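Local coordinates for protein beta-galacturonidase (Eisenbergiella tayi, PDB 6NCX) that binds alpha-D-galacturonate and, as a family 2 glycoside hydrolase, probably releases terminal beta-linked uronic acid residues from their conjugates, at residues T310-N315 with W331-A336; W373-E378 with E392-I397; V424-I429 with P460-E465. All coordinates share one frame; numbering follows the deposited sequence.

Contact 1 (T310-N315 with W331-A336). With ADA (alpha-D-galactopyranuronic acid), chain I.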
loop_
_atom_site.group_PDB
_atom_site.type_symbol
_atom_site.label_atom_id
_atom_site.label_comp_id
_atom_site.label_asym_id
_atom_site.label_seq_id
_atom_site.Cartn_x
_atom_site.Cartn_y
_atom_site.Cartn_z
ATOM N N THR C 310 -20.531 15.511 16.492
ATOM C CA THR C 310 -19.219 16.092 16.798
ATOM C C THR C 310 -18.519 15.300 17.903
ATOM O O THR C 310 -18.369 15.742 19.043
ATOM C CB THR C 310 -19.364 17.542 17.234
ATOM O OG1 THR C 310 -20.048 17.576 18.490
ATOM C CG2 THR C 310 -20.130 18.388 16.211
ATOM N N VAL C 311 -18.058 14.109 17.546
ATOM C CA VAL C 311 -17.330 13.291 18.509
ATOM C C VAL C 311 -15.938 13.886 18.724
ATOM O O VAL C 311 -15.230 14.212 17.763
ATOM C CB VAL C 311 -17.278 11.823 18.034
ATOM C CG1 VAL C 311 -18.694 11.317 17.759
ATOM C CG2 VAL C 311 -16.418 11.662 16.772
ATOM N N HIS C 312 -15.555 14.100 19.983
ATOM C CA HIS C 312 -16.404 14.041 21.175
ATOM C C HIS C 312 -16.225 15.348 21.931
ATOM O O HIS C 312 -15.754 15.326 23.055
ATOM C CB HIS C 312 -16.025 12.880 22.114
ATOM C CG HIS C 312 -16.218 11.517 21.521
ATOM N ND1 HIS C 312 -17.464 10.972 21.288
ATOM C CD2 HIS C 312 -15.319 10.579 21.139
ATOM C CE1 HIS C 312 -17.323 9.760 20.784
ATOM N NE2 HIS C 312 -16.033 9.499 20.680
ATOM N N TYR C 313 -16.583 16.480 21.298
ATOM C CA TYR C 313 -16.252 17.813 21.792
ATOM C C TYR C 313 -16.879 18.867 20.884
ATOM O O TYR C 313 -17.251 18.550 19.749
ATOM C CB TYR C 313 -14.722 17.985 21.868
ATOM C CG TYR C 313 -13.994 17.367 20.679
ATOM C CD1 TYR C 313 -14.000 17.987 19.424
ATOM C CD2 TYR C 313 -13.328 16.166 20.805
ATOM C CE1 TYR C 313 -13.343 17.413 18.322
ATOM C CE2 TYR C 313 -12.673 15.584 19.723
ATOM C CZ TYR C 313 -12.687 16.214 18.485
ATOM O OH TYR C 313 -12.043 15.622 17.421
ATOM N N PRO C 314 -17.021 20.118 21.342
ATOM C CA PRO C 314 -17.554 21.167 20.459
ATOM C C PRO C 314 -16.672 21.387 19.237
ATOM O O PRO C 314 -15.458 21.184 19.269
ATOM C CB PRO C 314 -17.584 22.418 21.356
ATOM C CG PRO C 314 -17.706 21.856 22.761
ATOM C CD PRO C 314 -16.908 20.576 22.747
ATOM N N ASN C 315 -17.295 21.842 18.157
ATOM C CA ASN C 315 -16.604 22.044 16.896
ATOM C C ASN C 315 -16.349 23.524 16.618
ATOM O O ASN C 315 -17.013 24.421 17.148
ATOM C CB ASN C 315 -17.401 21.438 15.732
ATOM C CG ASN C 315 -17.099 19.965 15.517
ATOM O OD1 ASN C 315 -16.626 19.263 16.424
ATOM N ND2 ASN C 315 -17.391 19.483 14.318
ATOM N N TRP C 331 -25.610 17.040 15.878
ATOM C CA TRP C 331 -25.501 16.687 17.291
ATOM C C TRP C 331 -24.172 17.244 17.791
ATOM O O TRP C 331 -23.103 16.861 17.279
ATOM C CB TRP C 331 -25.583 15.165 17.457
ATOM C CG TRP C 331 -25.210 14.557 18.801
ATOM C CD1 TRP C 331 -24.054 14.745 19.512
ATOM C CD2 TRP C 331 -25.972 13.583 19.534
ATOM N NE1 TRP C 331 -24.066 13.978 20.664
ATOM C CE2 TRP C 331 -25.236 13.261 20.704
ATOM C CE3 TRP C 331 -27.213 12.969 19.329
ATOM C CZ2 TRP C 331 -25.702 12.340 21.662
ATOM C CZ3 TRP C 331 -27.684 12.054 20.294
ATOM C CH2 TRP C 331 -26.921 11.749 21.437
ATOM N N GLU C 332 -24.237 18.178 18.746
ATOM C CA GLU C 332 -23.043 18.754 19.362
ATOM C C GLU C 332 -23.014 18.383 20.835
ATOM O O GLU C 332 -24.040 18.471 21.519
ATOM C CB GLU C 332 -22.985 20.278 19.202
ATOM C CG GLU C 332 -21.841 20.873 19.999
ATOM C CD GLU C 332 -21.253 22.149 19.416
ATOM O OE1 GLU C 332 -20.339 22.055 18.576
ATOM O OE2 GLU C 332 -21.687 23.240 19.832
ATOM N N GLU C 333 -21.847 17.965 21.319
ATOM C CA GLU C 333 -21.731 17.451 22.674
ATOM C C GLU C 333 -20.536 18.075 23.394
ATOM O O GLU C 333 -19.602 18.599 22.771
ATOM C CB GLU C 333 -21.636 15.904 22.674
ATOM C CG GLU C 333 -20.455 15.269 21.921
ATOM C CD GLU C 333 -20.506 13.733 21.950
ATOM O OE1 GLU C 333 -19.431 13.093 22.057
ATOM O OE2 GLU C 333 -21.622 13.157 21.871
ATOM N N ASN C 334 -20.579 18.027 24.728
ATOM C CA ASN C 334 -19.445 18.513 25.500
ATOM C C ASN C 334 -18.266 17.541 25.344
ATOM O O ASN C 334 -18.384 16.456 24.766
ATOM C CB ASN C 334 -19.841 18.764 26.969
ATOM C CG ASN C 334 -20.037 17.475 27.813
ATOM O OD1 ASN C 334 -20.264 16.374 27.304
ATOM N ND2 ASN C 334 -19.963 17.642 29.134
ATOM N N HIS C 335 -17.099 17.968 25.811
ATOM C CA HIS C 335 -15.865 17.214 25.612
ATOM C C HIS C 335 -15.734 16.158 26.692
ATOM O O HIS C 335 -15.421 16.478 27.844
ATOM C CB HIS C 335 -14.638 18.120 25.630
ATOM C CG HIS C 335 -13.357 17.359 25.502
ATOM N ND1 HIS C 335 -12.167 17.796 26.041
ATOM C CD2 HIS C 335 -13.089 16.175 24.902
ATOM C CE1 HIS C 335 -11.219 16.913 25.779
ATOM N NE2 HIS C 335 -11.752 15.921 25.085
ATOM N N ALA C 336 -15.946 14.899 26.314
ATOM C CA ALA C 336 -15.782 13.751 27.202
ATOM C C ALA C 336 -16.018 12.469 26.406
ATOM O O ALA C 336 -16.960 12.395 25.605
ATOM C CB ALA C 336 -16.743 13.820 28.401
HETATM C C1 ADA I . -16.715 4.064 21.615
HETATM C C2 ADA I . -16.251 5.539 21.642
HETATM C C3 ADA I . -15.500 6.003 20.449
HETATM C C4 ADA I . -14.612 4.978 19.836
HETATM C C5 ADA I . -15.321 3.626 19.685
HETATM C C6 ADA I . -14.428 2.520 19.119
HETATM O O1 ADA I . -17.937 3.904 20.932
HETATM O O2 ADA I . -17.358 6.357 21.890
HETATM O O3 ADA I . -14.756 7.156 20.774
HETATM O O4 ADA I . -13.468 4.785 20.634
HETATM O O5 ADA I . -15.761 3.161 20.992
HETATM O O6B ADA I . -13.784 2.667 18.046
HETATM O O6A ADA I . -14.354 1.442 19.760
#

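Contact 2 (W373-E378 with E392-I397). With ADA (alpha-D-galactopyranuronic acid), chain I.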
loop_
_atom_site.group_PDB
_atom_site.type_symbol
_atom_site.label_atom_id
_atom_site.label_comp_id
_atom_site.label_asym_id
_atom_site.label_seq_id
_atom_site.Cartn_x
_atom_site.Cartn_y
_atom_site.Cartn_z
ATOM N N TRP C 373 -28.241 18.611 22.092
ATOM C CA TRP C 373 -27.033 18.691 22.910
ATOM C C TRP C 373 -26.738 17.327 23.506
ATOM O O TRP C 373 -27.607 16.727 24.151
ATOM C CB TRP C 373 -27.181 19.692 24.059
ATOM C CG TRP C 373 -27.437 21.099 23.658
ATOM C CD1 TRP C 373 -28.563 21.841 23.909
ATOM C CD2 TRP C 373 -26.536 21.957 22.959
ATOM N NE1 TRP C 373 -28.415 23.112 23.402
ATOM C CE2 TRP C 373 -27.183 23.208 22.807
ATOM C CE3 TRP C 373 -25.246 21.793 22.447
ATOM C CZ2 TRP C 373 -26.580 24.288 22.151
ATOM C CZ3 TRP C 373 -24.651 22.859 21.792
ATOM C CH2 TRP C 373 -25.319 24.095 21.652
ATOM N N GLY C 374 -25.513 16.850 23.315
ATOM C CA GLY C 374 -25.106 15.595 23.912
ATOM C C GLY C 374 -24.146 15.840 25.054
ATOM O O GLY C 374 -23.527 16.906 25.121
ATOM N N ILE C 375 -24.026 14.883 25.976
ATOM C CA ILE C 375 -23.090 14.994 27.085
ATOM C C ILE C 375 -22.419 13.646 27.300
ATOM O O ILE C 375 -22.955 12.597 26.935
ATOM C CB ILE C 375 -23.745 15.464 28.423
ATOM C CG1 ILE C 375 -24.796 14.467 28.923
ATOM C CG2 ILE C 375 -24.320 16.852 28.311
ATOM C CD1 ILE C 375 -25.178 14.693 30.398
ATOM N N LEU C 376 -21.219 13.700 27.884
ATOM C CA LEU C 376 -20.587 12.569 28.566
ATOM C C LEU C 376 -20.671 11.271 27.754
ATOM O O LEU C 376 -21.173 10.248 28.222
ATOM C CB LEU C 376 -21.200 12.384 29.958
ATOM C CG LEU C 376 -20.979 13.577 30.899
ATOM C CD1 LEU C 376 -21.642 13.374 32.266
ATOM C CD2 LEU C 376 -19.487 13.875 31.048
ATOM N N ASN C 377 -20.160 11.330 26.518
ATOM C CA ASN C 377 -20.078 10.135 25.679
ATOM C C ASN C 377 -19.461 8.940 26.406
ATOM O O ASN C 377 -18.263 8.935 26.728
ATOM C CB ASN C 377 -19.275 10.412 24.399
ATOM C CG ASN C 377 -19.046 9.144 23.584
ATOM O OD1 ASN C 377 -19.913 8.704 22.809
ATOM N ND2 ASN C 377 -17.891 8.533 23.779
ATOM N N GLU C 378 -20.286 7.921 26.666
ATOM C CA GLU C 378 -19.844 6.648 27.243
ATOM C C GLU C 378 -19.194 6.803 28.620
ATOM O O GLU C 378 -18.304 6.025 28.977
ATOM C CB GLU C 378 -18.882 5.918 26.304
ATOM C CG GLU C 378 -19.507 5.358 25.033
ATOM C CD GLU C 378 -18.670 4.224 24.430
ATOM O OE1 GLU C 378 -17.470 4.103 24.771
ATOM O OE2 GLU C 378 -19.221 3.440 23.633
ATOM N N GLU C 392 -26.591 16.897 36.933
ATOM C CA GLU C 392 -26.168 18.295 37.016
ATOM C C GLU C 392 -25.940 18.885 35.633
ATOM O O GLU C 392 -26.398 19.995 35.333
ATOM C CB GLU C 392 -24.881 18.420 37.837
ATOM C CG GLU C 392 -24.963 17.887 39.248
ATOM C CD GLU C 392 -23.590 17.639 39.838
ATOM O OE1 GLU C 392 -22.645 17.374 39.056
ATOM O OE2 GLU C 392 -23.448 17.721 41.078
ATOM N N GLN C 393 -25.218 18.154 34.781
ATOM C CA GLN C 393 -24.861 18.674 33.468
ATOM C C GLN C 393 -26.077 18.793 32.561
ATOM O O GLN C 393 -26.169 19.741 31.774
ATOM C CB GLN C 393 -23.784 17.793 32.839
ATOM C CG GLN C 393 -22.453 17.935 33.547
ATOM C CD GLN C 393 -21.371 17.087 32.937
ATOM O OE1 GLN C 393 -21.325 16.890 31.717
ATOM N NE2 GLN C 393 -20.487 16.573 33.779
ATOM N N TYR C 394 -27.018 17.843 32.655
ATOM C CA TYR C 394 -28.298 17.984 31.962
ATOM C C TYR C 394 -29.032 19.242 32.414
ATOM O O TYR C 394 -29.544 20.011 31.590
ATOM C CB TYR C 394 -29.177 16.757 32.208
ATOM C CG TYR C 394 -28.906 15.583 31.303
ATOM C CD1 TYR C 394 -28.834 14.293 31.817
ATOM C CD2 TYR C 394 -28.727 15.758 29.932
ATOM C CE1 TYR C 394 -28.591 13.204 30.996
ATOM C CE2 TYR C 394 -28.477 14.682 29.103
ATOM C CZ TYR C 394 -28.411 13.411 29.639
ATOM O OH TYR C 394 -28.167 12.353 28.816
ATOM N N GLU C 395 -29.111 19.468 33.726
ATOM C CA GLU C 395 -29.863 20.630 34.178
ATOM C C GLU C 395 -29.084 21.926 33.978
ATOM O O GLU C 395 -29.703 22.985 33.835
ATOM C CB GLU C 395 -30.306 20.445 35.633
ATOM C CG GLU C 395 -29.421 21.054 36.680
ATOM C CD GLU C 395 -29.894 20.702 38.084
ATOM O OE1 GLU C 395 -29.040 20.568 38.996
ATOM O OE2 GLU C 395 -31.126 20.548 38.267
ATOM N N LEU C 396 -27.751 21.859 33.907
ATOM C CA LEU C 396 -26.991 23.021 33.461
ATOM C C LEU C 396 -27.377 23.402 32.032
ATOM O O LEU C 396 -27.520 24.588 31.715
ATOM C CB LEU C 396 -25.490 22.743 33.583
ATOM C CG LEU C 396 -24.523 23.827 33.091
ATOM C CD1 LEU C 396 -24.793 25.178 33.752
ATOM C CD2 LEU C 396 -23.058 23.415 33.298
ATOM N N ILE C 397 -27.584 22.403 31.167
ATOM C CA ILE C 397 -27.939 22.656 29.773
ATOM C C ILE C 397 -29.331 23.263 29.678
ATOM O O ILE C 397 -29.568 24.174 28.875
ATOM C CB ILE C 397 -27.847 21.359 28.952
ATOM C CG1 ILE C 397 -26.397 20.912 28.787
ATOM C CG2 ILE C 397 -28.499 21.537 27.594
ATOM C CD1 ILE C 397 -26.264 19.724 27.859
HETATM C C1 ADA I . -16.715 4.064 21.615
HETATM C C2 ADA I . -16.251 5.539 21.642
HETATM C C3 ADA I . -15.500 6.003 20.449
HETATM C C4 ADA I . -14.612 4.978 19.836
HETATM C C5 ADA I . -15.321 3.626 19.685
HETATM C C6 ADA I . -14.428 2.520 19.119
HETATM O O1 ADA I . -17.937 3.904 20.932
HETATM O O2 ADA I . -17.358 6.357 21.890
HETATM O O3 ADA I . -14.756 7.156 20.774
HETATM O O4 ADA I . -13.468 4.785 20.634
HETATM O O5 ADA I . -15.761 3.161 20.992
HETATM O O6B ADA I . -13.784 2.667 18.046
HETATM O O6A ADA I . -14.354 1.442 19.760
#

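Contact 3 (V424-I429 with P460-E465). With ADA (alpha-D-galactopyranuronic acid), chain I.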
loop_
_atom_site.group_PDB
_atom_site.type_symbol
_atom_site.label_atom_id
_atom_site.label_comp_id
_atom_site.label_asym_id
_atom_site.label_seq_id
_atom_site.Cartn_x
_atom_site.Cartn_y
_atom_site.Cartn_z
ATOM N N VAL C 424 -33.849 12.262 24.464
ATOM C CA VAL C 424 -33.595 11.192 23.508
ATOM C C VAL C 424 -32.663 10.177 24.150
ATOM O O VAL C 424 -31.685 10.551 24.804
ATOM C CB VAL C 424 -33.001 11.754 22.199
ATOM C CG1 VAL C 424 -32.638 10.630 21.234
ATOM C CG2 VAL C 424 -33.990 12.754 21.559
ATOM N N VAL C 425 -32.983 8.898 23.991
ATOM C CA VAL C 425 -32.101 7.808 24.404
ATOM C C VAL C 425 -31.187 7.447 23.237
ATOM O O VAL C 425 -31.650 7.282 22.099
ATOM C CB VAL C 425 -32.914 6.585 24.870
ATOM C CG1 VAL C 425 -31.995 5.405 25.153
ATOM C CG2 VAL C 425 -33.744 6.935 26.105
ATOM N N SER C 426 -29.888 7.316 23.515
ATOM C CA SER C 426 -28.901 7.083 22.469
ATOM C C SER C 426 -27.896 6.020 22.897
ATOM O O SER C 426 -27.406 6.036 24.027
ATOM C CB SER C 426 -28.174 8.382 22.125
ATOM O OG SER C 426 -29.073 9.350 21.614
ATOM N N TYR C 427 -27.578 5.106 21.983
ATOM C CA TYR C 427 -26.702 3.987 22.289
ATOM C C TYR C 427 -25.609 3.780 21.239
ATOM O O TYR C 427 -25.826 3.941 20.029
ATOM C CB TYR C 427 -27.534 2.713 22.473
ATOM C CG TYR C 427 -27.734 2.435 23.933
ATOM C CD1 TYR C 427 -28.825 2.950 24.611
ATOM C CD2 TYR C 427 -26.796 1.706 24.653
ATOM C CE1 TYR C 427 -29.000 2.724 25.984
ATOM C CE2 TYR C 427 -26.959 1.464 26.024
ATOM C CZ TYR C 427 -28.063 1.978 26.680
ATOM O OH TYR C 427 -28.234 1.751 28.027
ATOM N N ASN C 428 -24.422 3.427 21.721
ATOM C CA ASN C 428 -23.320 2.977 20.883
ATOM C C ASN C 428 -23.207 1.454 20.986
ATOM O O ASN C 428 -22.980 0.920 22.079
ATOM C CB ASN C 428 -22.008 3.625 21.323
ATOM C CG ASN C 428 -22.077 5.139 21.346
ATOM O OD1 ASN C 428 -22.950 5.750 20.724
ATOM N ND2 ASN C 428 -21.137 5.756 22.051
ATOM N N ILE C 429 -23.324 0.766 19.846
ATOM C CA ILE C 429 -23.262 -0.689 19.780
ATOM C C ILE C 429 -22.349 -1.126 18.635
ATOM O O ILE C 429 -22.269 -0.480 17.585
ATOM C CB ILE C 429 -24.677 -1.288 19.608
ATOM C CG1 ILE C 429 -25.276 -0.834 18.264
ATOM C CG2 ILE C 429 -25.566 -0.912 20.814
ATOM C CD1 ILE C 429 -26.543 -1.570 17.856
ATOM N N PRO C 460 -37.768 8.988 21.967
ATOM C CA PRO C 460 -37.087 8.712 20.696
ATOM C C PRO C 460 -35.724 8.097 20.966
ATOM O O PRO C 460 -35.123 8.316 22.020
ATOM C CB PRO C 460 -36.969 10.095 20.033
ATOM C CG PRO C 460 -37.914 10.990 20.795
ATOM C CD PRO C 460 -37.945 10.437 22.186
ATOM N N PHE C 461 -35.245 7.313 19.997
ATOM C CA PHE C 461 -34.108 6.419 20.185
ATOM C C PHE C 461 -33.175 6.508 18.981
ATOM O O PHE C 461 -33.621 6.396 17.837
ATOM C CB PHE C 461 -34.601 4.979 20.390
ATOM C CG PHE C 461 -33.507 3.950 20.451
ATOM C CD1 PHE C 461 -32.614 3.920 21.517
ATOM C CD2 PHE C 461 -33.386 2.986 19.455
ATOM C CE1 PHE C 461 -31.603 2.956 21.577
ATOM C CE2 PHE C 461 -32.380 2.024 19.514
ATOM C CZ PHE C 461 -31.492 2.011 20.579
ATOM N N LEU C 462 -31.883 6.695 19.241
ATOM C CA LEU C 462 -30.875 6.787 18.189
ATOM C C LEU C 462 -29.749 5.803 18.462
ATOM O O LEU C 462 -29.361 5.593 19.614
ATOM C CB LEU C 462 -30.262 8.194 18.092
ATOM C CG LEU C 462 -31.149 9.350 17.638
ATOM C CD1 LEU C 462 -30.531 10.654 18.072
ATOM C CD2 LEU C 462 -31.375 9.321 16.130
ATOM N N ILE C 463 -29.223 5.204 17.397
ATOM C CA ILE C 463 -27.945 4.517 17.479
ATOM C C ILE C 463 -26.898 5.578 17.151
ATOM O O ILE C 463 -26.723 5.975 16.002
ATOM C CB ILE C 463 -27.883 3.296 16.560
ATOM C CG1 ILE C 463 -28.788 2.186 17.105
ATOM C CG2 ILE C 463 -26.460 2.776 16.459
ATOM C CD1 ILE C 463 -28.257 1.551 18.363
ATOM N N THR C 464 -26.250 6.095 18.185
ATOM C CA THR C 464 -25.279 7.161 18.000
ATOM C C THR C 464 -23.910 6.651 17.568
ATOM O O THR C 464 -23.062 7.463 17.204
ATOM C CB THR C 464 -25.165 7.993 19.285
ATOM O OG1 THR C 464 -25.250 7.144 20.439
ATOM C CG2 THR C 464 -26.293 8.983 19.326
ATOM N N GLU C 465 -23.690 5.340 17.550
ATOM C CA GLU C 465 -22.448 4.786 17.031
ATOM C C GLU C 465 -22.683 3.353 16.575
ATOM O O GLU C 465 -23.199 2.536 17.338
ATOM C CB GLU C 465 -21.342 4.823 18.087
ATOM C CG GLU C 465 -20.699 6.173 18.262
ATOM C CD GLU C 465 -19.553 6.153 19.233
ATOM O OE1 GLU C 465 -19.286 7.211 19.860
ATOM O OE2 GLU C 465 -18.923 5.078 19.370
HETATM C C1 ADA I . -16.715 4.064 21.615
HETATM C C2 ADA I . -16.251 5.539 21.642
HETATM C C3 ADA I . -15.500 6.003 20.449
HETATM C C4 ADA I . -14.612 4.978 19.836
HETATM C C5 ADA I . -15.321 3.626 19.685
HETATM C C6 ADA I . -14.428 2.520 19.119
HETATM O O1 ADA I . -17.937 3.904 20.932
HETATM O O2 ADA I . -17.358 6.357 21.890
HETATM O O3 ADA I . -14.756 7.156 20.774
HETATM O O4 ADA I . -13.468 4.785 20.634
HETATM O O5 ADA I . -15.761 3.161 20.992
HETATM O O6B ADA I . -13.784 2.667 18.046
HETATM O O6A ADA I . -14.354 1.442 19.760
#

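Contact 1 (T310-N315 with W331-A336)
The imidazole of H312 has the carboxylate of E333 at one edge and the sugar at another, while V311 CB sits over the centre of one face, 3.3 Å above the ring plane. The peptide bond between V311 and H312 is cis, which folds the valine back over the ring it precedes. H312 ND1 donates to E333 OE1 at 3.0 Å; the acceptor lies only 2° out of the ring plane. NE2 of the same ring forms a hydrogen bond of 2.7 Å with O3 of the galacturonate, in which either atom could be the donor. The second ring pair is Y313 with H335, offset edge-to-face, with the tyrosine edge toward the histidine face and the planes at 78°. In-plane at an edge of H335 lies the carbonyl O of H312, and a face of Y313 carries V311 O. Beyond the contact Y313 OH is bonded to H278, and H335 to Y132 and N93. These residues follow two neighbouring parallel strands of the TIM barrel, 307-309 and 329-333, and form the start of the loops leading to the sugar site. Pairing persists briefly past the first strand, T310 N reaching W331 O at 3.0 Å. E333 CG stands between the backbone N and the carbonyl carbon (chi1 60°), and the extended chain beyond it delivers OE1 to H312. OE2 takes W331 NE1 at 2.8 Å and a salt bridge from R309, so both carboxylate oxygens are occupied and its rotation is restricted. On E332, OE1 accepts N315 N at 3.1 Å on its anti side, tilted from the carboxylate plane, and OE2 is bonded to H364. A336 N donates to H312 O at 3.3 Å, beside a CA-H contact from H335 CA.

Contact 2 (W373-E378 with E392-I397)
N377 OD1 is gripped by two donors, R309 NH2 and N428 ND2, which fixes the amide so that its own nitrogen faces the bound galacturonate: N377 ND2 donates a nearly straight bond of 2.9 Å to the sugar O2. Just before this residue, helix 384-400 packs on the end of strand 370-374 within a beta-alpha-beta unit of the TIM barrel, which continues into strand 406-410. Q393 OE1 packs 3.4 Å from L376 CG and takes a weak hydrogen bond from N334 ND2. The glutamine and leucine side chains come from opposite directions, and the carbons CD1 and CD2 of L376 also lie near the amide. Apart from that amide, the interface is apolar. I375 CD1 stands over the face of the Y394 ring, 3.5 Å from its centroid and 10° off the ring normal, a CH-pi contact that uses the tip of the chain. Two branches of I375 divide the work: with CG1 between the backbone N and the carbonyl carbon (chi1 62°), CD1 is carried to the tyrosine, and CG2, beside the N, meets I397 CD1 at 3.5 Å, tighter than usual for two methyl groups. One turn along from Q393, I397 also sends CG2 to W373 CD1 at 3.7 Å, approaching the indole obliquely. The indole nitrogen of W373 is bonded to D401. Past L376 the chain turns away from the helix toward the sugar, and E378 OE2 lies 3.0 Å from the sugar O1.

Contact 3 (V424-I429 with P460-E465)
The carboxamide of N428 lies over the carboxylate of E465, the two planes stacked and only 15° apart, with N428 CG 3.4 Å from E465 CD. N428 CG is anti to its carbonyl carbon (chi1 -55°), which swings OD1 to T464 OG1, the donor in a bond of 2.7 Å. In T464 the hydroxyl stands between backbone N and carbonyl carbon, and the remaining branch, CG2, is pressed against S426 CB at 3.4 Å, closer than ordinary carbon contact. N428 ND2 points onward to N377 OD1. Given these bonds, an alanine here would probably leave the hydroxyl of T464 and the amide of N377 each short of a partner and strip the carboxylate of E465 of the amide stacked against it. The side chains belong to two neighbouring parallel strands of the TIM barrel, 425-428 and 461-466, joined through helix 439-453. Regular pairing runs from V425 N to P460 O up to Y427 N with L462 O, and then a beta bulge shifts the register so that N428 pairs with E465. At the bulge T464 N reaches Y427 O at 2.9 Å from 39° out of the carbonyl plane, and I429 N bonds to E465 O. V425, Y427, F461 and I463 look toward helix 439-453: F461 CE1 meets Y427 CD1 at 4.1 Å, and the ends of I429 and I463 cross at about a right angle, CD1 to CD1 at 3.6 Å. S426, L462, N428 and E465 occupy the inner face, where W331 packs on the first two. E465 runs extended beyond CG to the galacturonate, whose O2 donates to OE1 at 2.9 Å; R309 forms a salt bridge to that oxygen, and Y430 OH bonds to OE2.

Overall arrangement
Contacts 1, 2 and 3 follow one another along the chain, each closing before the next opens, within the TIM barrel domain. Centres of contacts 1 and 2 lie about 11 Å apart, and that of contact 3 about 15 Å from each. Strands 329-333 and 370-374 are adjacent, joined by E332 O with G374 N, and N334 OD1 probably accepts L376 N. Strand 406-410 separates 370-374 from 425-428, so contact 3 meets contact 1 across the barrel interior, through the ring of W331. Contact 2 reaches outward to helix 384-400. All three also touch the galacturonate, so the ends of several strands spaced round the barrel jointly supply one sugar-binding site.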